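Local atomic coordinates of insulinase family protease (Yersinia pestis, PDB entry 3GO9), a protein that is predicted to act as a peptidase of the insulinase (M16) family, whose active members use zinc to cleave peptide bonds. Residues Q16-Q21 against Y411-Q416; Q28-L31 against F35-Q38; S81-T86 against L135-G140; Y174-K177 against L181-H184. All blocks are in the same frame, centred on the assembly; numbering follows the deposited sequence.

Contact 1: Q16-Q21 against Y411-Q416; sequences QAEALQ and YQKLRQ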
loop_
_atom_site.group_PDB
_atom_site.type_symbol
_atom_site.label_atom_id
_atom_site.label_comp_id
_atom_site.label_asym_id
_atom_site.label_seq_id
_atom_site.Cartn_x
_atom_site.Cartn_y
_atom_site.Cartn_z
ATOM N N GLN A 16 -16.127 28.776 -7.621
ATOM C CA GLN A 16 -15.479 28.041 -6.545
ATOM C C GLN A 16 -15.869 26.540 -6.537
ATOM O O GLN A 16 -16.892 26.126 -7.080
ATOM C CB GLN A 16 -15.779 28.738 -5.191
ATOM C CG GLN A 16 -15.258 30.199 -5.161
ATOM C CD GLN A 16 -13.749 30.354 -4.816
ATOM O OE1 GLN A 16 -13.186 31.475 -4.887
ATOM N NE2 GLN A 16 -13.103 29.244 -4.439
ATOM N N ALA A 17 -15.001 25.725 -5.979
ATOM C CA ALA A 17 -15.334 24.328 -5.709
ATOM C C ALA A 17 -15.592 24.109 -4.223
ATOM O O ALA A 17 -15.078 24.812 -3.364
ATOM C CB ALA A 17 -14.227 23.451 -6.203
ATOM N N GLU A 18 -16.424 23.121 -3.894
ATOM C CA GLU A 18 -16.676 22.790 -2.523
ATOM C C GLU A 18 -15.409 22.202 -1.882
ATOM O O GLU A 18 -14.558 21.638 -2.598
ATOM C CB GLU A 18 -17.794 21.751 -2.421
ATOM C CG GLU A 18 -17.464 20.446 -3.088
ATOM C CD GLU A 18 -18.691 19.694 -3.510
ATOM O OE1 GLU A 18 -19.179 18.860 -2.711
ATOM O OE2 GLU A 18 -19.185 19.959 -4.620
ATOM N N ALA A 19 -15.353 22.294 -0.555
ATOM C CA ALA A 19 -14.348 21.646 0.242
ATOM C C ALA A 19 -14.543 20.108 0.149
ATOM O O ALA A 19 -15.666 19.626 0.253
ATOM C CB ALA A 19 -14.431 22.047 1.667
ATOM N N LEU A 20 -13.453 19.367 0.020
ATOM C CA LEU A 20 -13.560 17.914 0.178
ATOM C C LEU A 20 -13.951 17.556 1.610
ATOM O O LEU A 20 -13.476 18.190 2.559
ATOM C CB LEU A 20 -12.245 17.205 -0.172
ATOM C CG LEU A 20 -11.763 17.398 -1.596
ATOM C CD1 LEU A 20 -10.391 16.696 -1.736
ATOM C CD2 LEU A 20 -12.773 16.862 -2.610
ATOM N N GLN A 21 -14.811 16.550 1.753
ATOM C CA GLN A 21 -15.356 16.080 3.012
ATOM C C GLN A 21 -14.706 14.742 3.372
ATOM O O GLN A 21 -14.959 13.745 2.711
ATOM C CB GLN A 21 -16.876 15.808 2.855
ATOM C CG GLN A 21 -17.761 16.996 2.570
ATOM C CD GLN A 21 -19.199 16.569 2.283
ATOM O OE1 GLN A 21 -19.651 15.515 2.763
ATOM N NE2 GLN A 21 -19.914 17.364 1.468
ATOM N N TYR A 411 -18.147 11.719 -3.263
ATOM C CA TYR A 411 -17.437 11.024 -4.279
ATOM C C TYR A 411 -18.364 10.852 -5.472
ATOM O O TYR A 411 -18.016 11.146 -6.598
ATOM C CB TYR A 411 -16.935 9.677 -3.785
ATOM C CG TYR A 411 -16.261 8.866 -4.852
ATOM C CD1 TYR A 411 -14.898 8.807 -4.949
ATOM C CD2 TYR A 411 -17.022 8.149 -5.775
ATOM C CE1 TYR A 411 -14.290 8.031 -5.967
ATOM C CE2 TYR A 411 -16.428 7.406 -6.778
ATOM C CZ TYR A 411 -15.072 7.369 -6.875
ATOM O OH TYR A 411 -14.518 6.604 -7.893
ATOM N N GLN A 412 -19.578 10.371 -5.223
ATOM C CA GLN A 412 -20.477 10.079 -6.331
ATOM C C GLN A 412 -20.760 11.341 -7.178
ATOM O O GLN A 412 -20.741 11.312 -8.417
ATOM C CB GLN A 412 -21.753 9.503 -5.733
ATOM C CG GLN A 412 -22.765 9.085 -6.723
ATOM C CD GLN A 412 -23.995 8.509 -6.002
ATOM O OE1 GLN A 412 -24.536 7.486 -6.398
ATOM N NE2 GLN A 412 -24.398 9.155 -4.905
ATOM N N LYS A 413 -21.002 12.456 -6.506
ATOM C CA LYS A 413 -21.275 13.694 -7.142
ATOM C C LYS A 413 -20.049 14.222 -7.919
ATOM O O LYS A 413 -20.142 14.604 -9.100
ATOM C CB LYS A 413 -21.726 14.725 -6.115
ATOM C CG LYS A 413 -21.997 16.091 -6.647
ATOM C CD LYS A 413 -22.303 17.057 -5.553
ATOM C CE LYS A 413 -21.104 17.414 -4.730
ATOM N NZ LYS A 413 -21.531 18.146 -3.501
ATOM N N LEU A 414 -18.911 14.283 -7.245
ATOM C CA LEU A 414 -17.709 14.783 -7.916
ATOM C C LEU A 414 -17.271 13.896 -9.085
ATOM O O LEU A 414 -16.864 14.404 -10.143
ATOM C CB LEU A 414 -16.590 14.983 -6.898
ATOM C CG LEU A 414 -16.837 16.086 -5.857
ATOM C CD1 LEU A 414 -15.597 16.194 -4.870
ATOM C CD2 LEU A 414 -17.044 17.452 -6.453
ATOM N N ARG A 415 -17.351 12.573 -8.922
ATOM C CA ARG A 415 -16.951 11.623 -9.969
ATOM C C ARG A 415 -17.920 11.729 -11.156
ATOM O O ARG A 415 -17.489 11.735 -12.320
ATOM C CB ARG A 415 -16.973 10.181 -9.427
ATOM C CG ARG A 415 -16.500 9.115 -10.454
ATOM C CD ARG A 415 -15.073 9.182 -10.683
ATOM N NE ARG A 415 -14.673 8.134 -11.601
ATOM C CZ ARG A 415 -13.448 7.977 -12.085
ATOM N NH1 ARG A 415 -12.457 8.804 -11.786
ATOM N NH2 ARG A 415 -13.217 6.957 -12.886
ATOM N N GLN A 416 -19.226 11.820 -10.876
ATOM C CA GLN A 416 -20.191 12.056 -11.967
ATOM C C GLN A 416 -19.837 13.323 -12.743
ATOM O O GLN A 416 -19.918 13.372 -13.965
ATOM C CB GLN A 416 -21.654 12.139 -11.516
ATOM C CG GLN A 416 -22.657 12.104 -12.681
ATOM C CD GLN A 416 -22.500 10.823 -13.561
ATOM O OE1 GLN A 416 -22.911 9.732 -13.154
ATOM N NE2 GLN A 416 -21.865 10.957 -14.729
#
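Glu-18 and Lys-413 approach from opposite directions and join their ends in a salt bridge at the protein surface. Followed outward, the glutamate first places CG in the crowded position between its own backbone N and carbonyl carbon (chi1 62°), with CB directed at helix 408-421. Beyond CG the chain runs extended, and Glu-18 CD lies 3.2 Å from Lys-413 NZ. Glu-18 OE1 accepts a hydrogen bond from the ammonium group on its syn lone pair, 2.6 Å from Lys-413 NZ. The same oxygen also accepts from Gln-410 NE2, one turn earlier on the helix, so two donors grip it. Glu-18 OE2 is 3.2 Å from Lys-413 NZ and also lies 3.8 Å from Leu-414 CD2. The lysine reaches the carboxylate by a bend at chi3 (72°) in an otherwise extended chain.

In the two-part alpha/beta architecture of the M16 family, 16-21 is an irregular lead-in to strand 26-30 of the seven-stranded sheet, and it lies here against helix 408-421, some 390 residues on. Gln-410 pairs with it further, its amide bonded to Ala-19 O and Gln-21 N. Beside the ion pair, the branch ends of two leucines meet: Leu-20 CD2 lies 3.7 Å from Leu-414 CD1, the side chains crossing obliquely. Both leucines also touch Leu-286 of helix 283-309, which extends this apolar patch.

Contact 2: Q28-L31 against F35-Q38; sequences QGKL and FSWQ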
loop_
_atom_site.group_PDB
_atom_site.type_symbol
_atom_site.label_atom_id
_atom_site.label_comp_id
_atom_site.label_asym_id
_atom_site.label_seq_id
_atom_site.Cartn_x
_atom_site.Cartn_y
_atom_site.Cartn_z
ATOM N N GLN A 28 -13.342 9.004 14.704
ATOM C CA GLN A 28 -11.955 9.085 15.185
ATOM C C GLN A 28 -11.869 9.716 16.541
ATOM O O GLN A 28 -12.712 10.523 16.943
ATOM C CB GLN A 28 -11.152 9.896 14.222
ATOM C CG GLN A 28 -11.271 9.410 12.757
ATOM C CD GLN A 28 -10.443 10.208 11.831
ATOM O OE1 GLN A 28 -9.399 9.767 11.375
ATOM N NE2 GLN A 28 -10.910 11.407 11.516
ATOM N N GLY A 29 -10.876 9.324 17.302
ATOM C CA GLY A 29 -10.640 9.965 18.577
ATOM C C GLY A 29 -9.173 9.901 18.950
ATOM O O GLY A 29 -8.364 9.224 18.284
ATOM N N LYS A 30 -8.841 10.626 20.015
ATOM C CA LYS A 30 -7.482 10.687 20.552
ATOM C C LYS A 30 -7.606 10.598 22.077
ATOM O O LYS A 30 -8.458 11.250 22.663
ATOM C CB LYS A 30 -6.726 11.977 20.174
ATOM C CG LYS A 30 -6.027 11.908 18.889
ATOM C CD LYS A 30 -5.087 13.079 18.626
ATOM C CE LYS A 30 -4.822 13.204 17.127
ATOM N NZ LYS A 30 -3.929 12.143 16.567
ATOM N N LEU A 31 -6.752 9.820 22.713
ATOM C CA LEU A 31 -6.718 9.745 24.145
ATOM C C LEU A 31 -5.783 10.845 24.647
ATOM O O LEU A 31 -5.058 11.449 23.896
ATOM C CB LEU A 31 -6.254 8.381 24.642
ATOM C CG LEU A 31 -6.985 7.131 24.061
ATOM C CD1 LEU A 31 -6.500 5.828 24.670
ATOM C CD2 LEU A 31 -8.509 7.266 24.260
ATOM N N PHE A 35 -2.599 8.728 22.043
ATOM C CA PHE A 35 -3.025 7.509 21.319
ATOM C C PHE A 35 -4.225 7.810 20.413
ATOM O O PHE A 35 -5.141 8.484 20.823
ATOM C CB PHE A 35 -3.379 6.448 22.320
ATOM C CG PHE A 35 -3.640 5.094 21.717
ATOM C CD1 PHE A 35 -2.606 4.196 21.586
ATOM C CD2 PHE A 35 -4.911 4.740 21.300
ATOM C CE1 PHE A 35 -2.836 2.937 21.050
ATOM C CE2 PHE A 35 -5.162 3.461 20.747
ATOM C CZ PHE A 35 -4.115 2.555 20.639
ATOM N N SER A 36 -4.166 7.371 19.150
ATOM C CA SER A 36 -5.229 7.668 18.173
ATOM C C SER A 36 -6.005 6.429 17.856
ATOM O O SER A 36 -5.439 5.323 17.842
ATOM C CB SER A 36 -4.611 8.205 16.886
ATOM O OG SER A 36 -3.954 9.461 17.126
ATOM N N TRP A 37 -7.294 6.595 17.590
ATOM C CA TRP A 37 -8.098 5.447 17.161
ATOM C C TRP A 37 -9.089 5.875 16.081
ATOM O O TRP A 37 -9.494 7.049 16.033
ATOM C CB TRP A 37 -8.823 4.780 18.329
ATOM C CG TRP A 37 -9.711 5.652 19.135
ATOM C CD1 TRP A 37 -9.365 6.363 20.262
ATOM C CD2 TRP A 37 -11.107 5.925 18.912
ATOM N NE1 TRP A 37 -10.454 7.057 20.747
ATOM C CE2 TRP A 37 -11.537 6.793 19.953
ATOM C CE3 TRP A 37 -12.029 5.499 17.965
ATOM C CZ2 TRP A 37 -12.862 7.271 20.052
ATOM C CZ3 TRP A 37 -13.362 5.971 18.055
ATOM C CH2 TRP A 37 -13.758 6.857 19.089
ATOM N N GLN A 38 -9.461 4.890 15.247
ATOM C CA GLN A 38 -10.377 5.125 14.162
ATOM C C GLN A 38 -11.267 3.902 14.056
ATOM O O GLN A 38 -10.781 2.798 14.062
ATOM C CB GLN A 38 -9.651 5.365 12.857
ATOM C CG GLN A 38 -8.651 6.490 12.840
ATOM C CD GLN A 38 -8.101 6.819 11.464
ATOM O OE1 GLN A 38 -8.652 6.428 10.408
ATOM N NE2 GLN A 38 -6.982 7.522 11.460
HETATM O O HOH W 1 -11.127 9.318 22.539
#
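Gly-29 and Trp-37 form the hydrogen-bonded pair of an antiparallel beta hairpin, in which strands 28-30 and 36-38 run at 166° to each other with their axes 4.8 Å apart. The hairpin supplies the edge strand 26-30 of the seven-stranded sheet, and Ser-36 and Gln-38 carry the pairing on to strand 212-218. Gly-29 N to Trp-37 O and Trp-37 N to Gly-29 O are both 2.9 Å; near the turn, Leu-31 N adds a bond to Phe-35 O.

Trp-37 has its CG between backbone N and carbonyl carbon (chi1 56°), which folds the indole back across the neighbouring strand. One ring face lies over the glycine backbone: Gly-29 CA makes a CH-pi contact 3.8 Å from the centroid of the Trp-37 five-membered ring, while Gly-29 N sits above the middle of the indole. Leu-31 splits its branches, CD2 coming to the indole edge and CD1 reaching 3.9 Å from Phe-35 CD2.

On the other sheet face, Lys-30 bends at its last torsion and donates to Ser-36, NZ to OG at 2.7 Å. Beside them Gln-28 and Gln-38 run side by side with their amide planes nearly perpendicular, and no hydrogen bond joins them; Gln-38 OE1 accepts from Arg-395 NH2. At the indole edge, in the ring plane, a water accepts from Trp-37 NE1 at 3.0 Å and donates weakly to Lys-30 O.

Contact 3: S81-T86 against L135-G140; sequences SSASFT and LSDTAG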
loop_
_atom_site.group_PDB
_atom_site.type_symbol
_atom_site.label_atom_id
_atom_site.label_comp_id
_atom_site.label_asym_id
_atom_site.label_seq_id
_atom_site.Cartn_x
_atom_site.Cartn_y
_atom_site.Cartn_z
ATOM N N SER A 81 4.803 -14.824 24.526
ATOM C CA SER A 81 4.128 -14.708 25.802
ATOM C C SER A 81 3.519 -13.339 25.905
ATOM O O SER A 81 4.067 -12.371 25.334
ATOM C CB SER A 81 5.098 -14.988 26.950
ATOM O OG SER A 81 5.727 -13.836 27.393
ATOM N N SER A 82 2.395 -13.242 26.605
ATOM C CA SER A 82 1.743 -11.955 26.777
ATOM C C SER A 82 1.202 -11.859 28.185
ATOM O O SER A 82 0.597 -12.807 28.685
ATOM C CB SER A 82 0.666 -11.753 25.742
ATOM O OG SER A 82 0.283 -10.400 25.575
ATOM N N ALA A 83 1.452 -10.730 28.825
ATOM C CA ALA A 83 1.251 -10.643 30.298
ATOM C C ALA A 83 -0.169 -11.013 30.768
ATOM O O ALA A 83 -0.318 -11.615 31.859
ATOM C CB ALA A 83 1.635 -9.268 30.830
ATOM N N SER A 84 -1.198 -10.732 29.980
ATOM C CA SER A 84 -2.575 -10.974 30.374
ATOM C C SER A 84 -3.060 -12.385 30.036
ATOM O O SER A 84 -4.230 -12.695 30.266
ATOM C CB SER A 84 -3.508 -9.999 29.693
ATOM O OG SER A 84 -3.209 -8.643 30.016
ATOM N N PHE A 85 -2.177 -13.223 29.534
ATOM C CA PHE A 85 -2.571 -14.520 28.973
ATOM C C PHE A 85 -1.778 -15.693 29.535
ATOM O O PHE A 85 -0.559 -15.663 29.622
ATOM C CB PHE A 85 -2.302 -14.542 27.468
ATOM C CG PHE A 85 -3.156 -13.606 26.700
ATOM C CD1 PHE A 85 -4.240 -14.060 25.977
ATOM C CD2 PHE A 85 -2.867 -12.247 26.654
ATOM C CE1 PHE A 85 -5.048 -13.186 25.238
ATOM C CE2 PHE A 85 -3.705 -11.366 25.905
ATOM C CZ PHE A 85 -4.808 -11.860 25.234
ATOM N N THR A 86 -2.462 -16.787 29.851
ATOM C CA THR A 86 -1.763 -18.073 29.912
ATOM C C THR A 86 -1.392 -18.541 28.496
ATOM O O THR A 86 -1.957 -18.066 27.521
ATOM C CB THR A 86 -2.645 -19.173 30.544
ATOM O OG1 THR A 86 -3.752 -19.455 29.686
ATOM C CG2 THR A 86 -3.121 -18.733 31.929
ATOM N N LEU A 135 -3.244 -6.503 22.374
ATOM C CA LEU A 135 -2.699 -5.300 21.736
ATOM C C LEU A 135 -2.185 -4.310 22.801
ATOM O O LEU A 135 -1.152 -3.645 22.579
ATOM C CB LEU A 135 -3.719 -4.606 20.855
ATOM C CG LEU A 135 -4.061 -5.375 19.572
ATOM C CD1 LEU A 135 -5.356 -4.819 18.940
ATOM C CD2 LEU A 135 -2.939 -5.349 18.556
ATOM N N SER A 136 -2.897 -4.191 23.914
ATOM C CA SER A 136 -2.414 -3.324 25.043
ATOM C C SER A 136 -1.231 -3.895 25.796
ATOM O O SER A 136 -0.322 -3.147 26.188
ATOM C CB SER A 136 -3.548 -2.873 25.943
ATOM O OG SER A 136 -4.264 -3.948 26.512
ATOM N N ASP A 137 -1.195 -5.202 25.979
ATOM C CA ASP A 137 0.024 -5.868 26.475
ATOM C C ASP A 137 1.201 -5.540 25.561
ATOM O O ASP A 137 2.296 -5.196 26.025
ATOM C CB ASP A 137 -0.112 -7.413 26.501
ATOM C CG ASP A 137 -1.018 -7.983 27.588
ATOM O OD1 ASP A 137 -1.487 -7.248 28.509
ATOM O OD2 ASP A 137 -1.170 -9.253 27.534
ATOM N N THR A 138 1.004 -5.654 24.246
ATOM C CA THR A 138 2.086 -5.436 23.328
ATOM C C THR A 138 2.538 -3.954 23.337
ATOM O O THR A 138 3.749 -3.651 23.334
ATOM C CB THR A 138 1.620 -5.828 21.932
ATOM O OG1 THR A 138 1.304 -7.233 21.902
ATOM C CG2 THR A 138 2.672 -5.570 20.904
ATOM N N ALA A 139 1.553 -3.067 23.382
ATOM C CA ALA A 139 1.787 -1.606 23.257
ATOM C C ALA A 139 2.535 -1.072 24.441
ATOM O O ALA A 139 3.385 -0.157 24.282
ATOM C CB ALA A 139 0.492 -0.854 23.124
ATOM N N GLY A 140 2.245 -1.587 25.621
ATOM C CA GLY A 140 2.814 -1.032 26.861
ATOM C C GLY A 140 3.458 -1.943 27.862
ATOM O O GLY A 140 4.049 -1.428 28.821
HETATM O O HOH W 2 2.129 -8.916 24.071
#
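Three hydrogen bonds converge on the carboxylate of Asp-137 from the serines of segment 81-86. Ser-82 OG donates to the anti lone pair of Asp-137 OD2 at 2.7 Å, on the side away from the other oxygen. The backbone donor Ser-84 N meets the same OD2 at 2.9 Å from its syn side, raised 30° out of the carboxylate plane. Ser-84 OG completes the set with a 2.7 Å bond to the syn lone pair of Asp-137 OD1. Ser-84 OG lies beside its own backbone N (chi1 -60°), which lets one residue address both oxygens and fix the rotation of the group.

The donors sit on a type I beta turn, Ser-82 to Phe-85, closed by Phe-85 N to Ser-82 O; it lies in the loop joining helices 70-80 and 87-95 of the insulinase-family region. Helix 125-140 thus meets the turn chiefly through one acidic side chain, Asp-137, and the donors probably favour its ionised form.

The aromatic contact is edge-on: Asp-137 OD2 lies in the plane of the Phe-85 ring, 3.6 Å from CD2, with carboxylate and ring almost perpendicular. Water provides a further link, donating to Ser-82 OG at 2.8 Å and to Thr-138 OG1 at 2.9 Å. Ser-82 OG therefore accepts from water while giving to the aspartate, and Thr-138 OG1 is also bonded to Trp-134 O, one turn back along the helix.

Contact 4: Y174-K177 against L181-H184; sequences YRLK and LIGH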
loop_
_atom_site.group_PDB
_atom_site.type_symbol
_atom_site.label_atom_id
_atom_site.label_comp_id
_atom_site.label_asym_id
_atom_site.label_seq_id
_atom_site.Cartn_x
_atom_site.Cartn_y
_atom_site.Cartn_z
ATOM N N TYR A 174 17.759 -2.553 -6.335
ATOM C CA TYR A 174 18.024 -1.452 -7.288
ATOM C C TYR A 174 17.304 -0.177 -6.887
ATOM O O TYR A 174 17.900 0.892 -6.806
ATOM C CB TYR A 174 17.599 -1.896 -8.700
ATOM C CG TYR A 174 17.852 -0.846 -9.742
ATOM C CD1 TYR A 174 19.149 -0.553 -10.175
ATOM C CD2 TYR A 174 16.843 -0.107 -10.259
ATOM C CE1 TYR A 174 19.407 0.407 -11.147
ATOM C CE2 TYR A 174 17.093 0.894 -11.224
ATOM C CZ TYR A 174 18.372 1.147 -11.650
ATOM O OH TYR A 174 18.617 2.135 -12.574
ATOM N N ARG A 175 16.007 -0.302 -6.599
ATOM C CA ARG A 175 15.193 0.833 -6.312
ATOM C C ARG A 175 15.612 1.600 -5.070
ATOM O O ARG A 175 15.449 2.814 -5.036
ATOM C CB ARG A 175 13.707 0.439 -6.226
ATOM C CG ARG A 175 12.729 1.588 -6.184
ATOM C CD ARG A 175 12.662 2.348 -7.480
ATOM N NE ARG A 175 11.989 3.656 -7.382
ATOM C CZ ARG A 175 12.554 4.777 -6.922
ATOM N NH1 ARG A 175 13.783 4.778 -6.411
ATOM N NH2 ARG A 175 11.852 5.893 -6.925
ATOM N N LEU A 176 16.173 0.884 -4.090
ATOM C CA LEU A 176 16.681 1.437 -2.838
ATOM C C LEU A 176 17.910 2.346 -3.020
ATOM O O LEU A 176 18.278 3.115 -2.127
ATOM C CB LEU A 176 17.116 0.300 -1.942
ATOM C CG LEU A 176 16.072 -0.468 -1.154
ATOM C CD1 LEU A 176 16.738 -1.671 -0.468
ATOM C CD2 LEU A 176 15.457 0.446 -0.094
ATOM N N LYS A 177 18.608 2.223 -4.145
ATOM C CA LYS A 177 19.883 2.980 -4.277
ATOM C C LYS A 177 19.633 4.502 -4.181
ATOM O O LYS A 177 18.676 5.075 -4.761
ATOM C CB LYS A 177 20.620 2.619 -5.549
ATOM C CG LYS A 177 21.120 1.207 -5.626
ATOM C CD LYS A 177 21.786 0.928 -6.924
ATOM C CE LYS A 177 22.576 -0.397 -6.854
ATOM N NZ LYS A 177 22.940 -0.873 -8.216
ATOM N N LEU A 181 17.116 4.351 3.079
ATOM C CA LEU A 181 16.655 3.044 3.550
ATOM C C LEU A 181 17.763 2.009 3.486
ATOM O O LEU A 181 17.626 0.891 4.001
ATOM C CB LEU A 181 15.483 2.592 2.723
ATOM C CG LEU A 181 14.287 3.559 2.623
ATOM C CD1 LEU A 181 13.136 2.830 1.938
ATOM C CD2 LEU A 181 13.976 4.080 3.968
ATOM N N ILE A 182 18.862 2.367 2.830
ATOM C CA ILE A 182 20.049 1.508 2.803
ATOM C C ILE A 182 20.601 1.191 4.162
ATOM O O ILE A 182 20.886 2.062 5.000
ATOM C CB ILE A 182 21.176 2.166 1.954
ATOM C CG1 ILE A 182 20.674 2.431 0.576
ATOM C CG2 ILE A 182 22.351 1.226 1.859
ATOM C CD1 ILE A 182 20.083 1.226 -0.034
ATOM N N GLY A 183 20.884 -0.086 4.382
ATOM C CA GLY A 183 21.374 -0.544 5.649
ATOM C C GLY A 183 20.351 -0.615 6.769
ATOM O O GLY A 183 20.678 -0.958 7.915
ATOM N N HIS A 184 19.091 -0.399 6.412
ATOM C CA HIS A 184 17.956 -0.576 7.298
ATOM C C HIS A 184 16.961 -1.617 6.829
ATOM O O HIS A 184 15.738 -1.441 7.007
ATOM C CB HIS A 184 17.245 0.750 7.484
ATOM C CG HIS A 184 18.081 1.766 8.197
ATOM N ND1 HIS A 184 18.309 1.690 9.553
ATOM C CD2 HIS A 184 18.745 2.854 7.762
ATOM C CE1 HIS A 184 19.092 2.689 9.925
ATOM N NE2 HIS A 184 19.354 3.418 8.860
#
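Leu-176 meets Leu-181 and Ile-182 through different parts of itself: a branch methyl for the leucine, CB and the backbone oxygen for the isoleucine. Its CG stands beside the backbone N, anti to the carbonyl carbon, and with CD1 anti to CA (chi2 173°) it is the other branch, CD2, that meets Leu-181. Leu-176 CD2 comes down on Leu-181 CB at 3.5 Å, and lies 3.9 Å from Leu-181 CD1. The two leucine chains cross at about a right angle, so a single methyl of Leu-176 does the touching while Leu-181 offers its base and one branch.

Ile-182 reaches back by two successive bends. CG1 lies beside the backbone N (chi1 -57°), and chi2 at -52° turns CD1 again instead of letting it run straight out. This brings Ile-182 CD1 to 3.6 Å from Leu-176 CB and 3.3 Å from Leu-176 O.

The contact closes a short loop between helix 170-175 and helix 196-206, in the insulinase-family part of the chain. Ser-179, within the loop, bonds through OG to both Leu-176 O and Leu-181 N. Segment 181-184 is itself a type II beta turn, with His-184 N to Leu-181 O at 3.1 Å and Gly-183 at its positive-phi position. Tyr-111 touches both leucines.

No hydrogen bond passes directly between the two segments; their meeting rests on van der Waals packing, mostly of aliphatic groups, while the serine hydroxyl supplies the directional link that the leucine and isoleucine side chains cannot.

How the contacts relate
Contact 1 joins segments 390 residues apart, and the other three are nested within the loop it closes. Contacts 2 and 3 are neighbours, their nearest atoms about 5 Å apart without touching; Phe-233 of helix 222-233 bridges them, meeting Leu-31 and Phe-35 of one and Leu-135 and Ser-136 of the other. Contacts 1 and 4 lie on opposite sides of the chain's centre, with centres about 39 Å apart. Several zinc ions are bound. In contact 1 the side chain of Lys-413 is about 10 Å from a bound zinc ion. Another is held by His-72, Asp-158 and Ile-160: helix 70-80, which carries His-72, leads into segment 81-86 of contact 3.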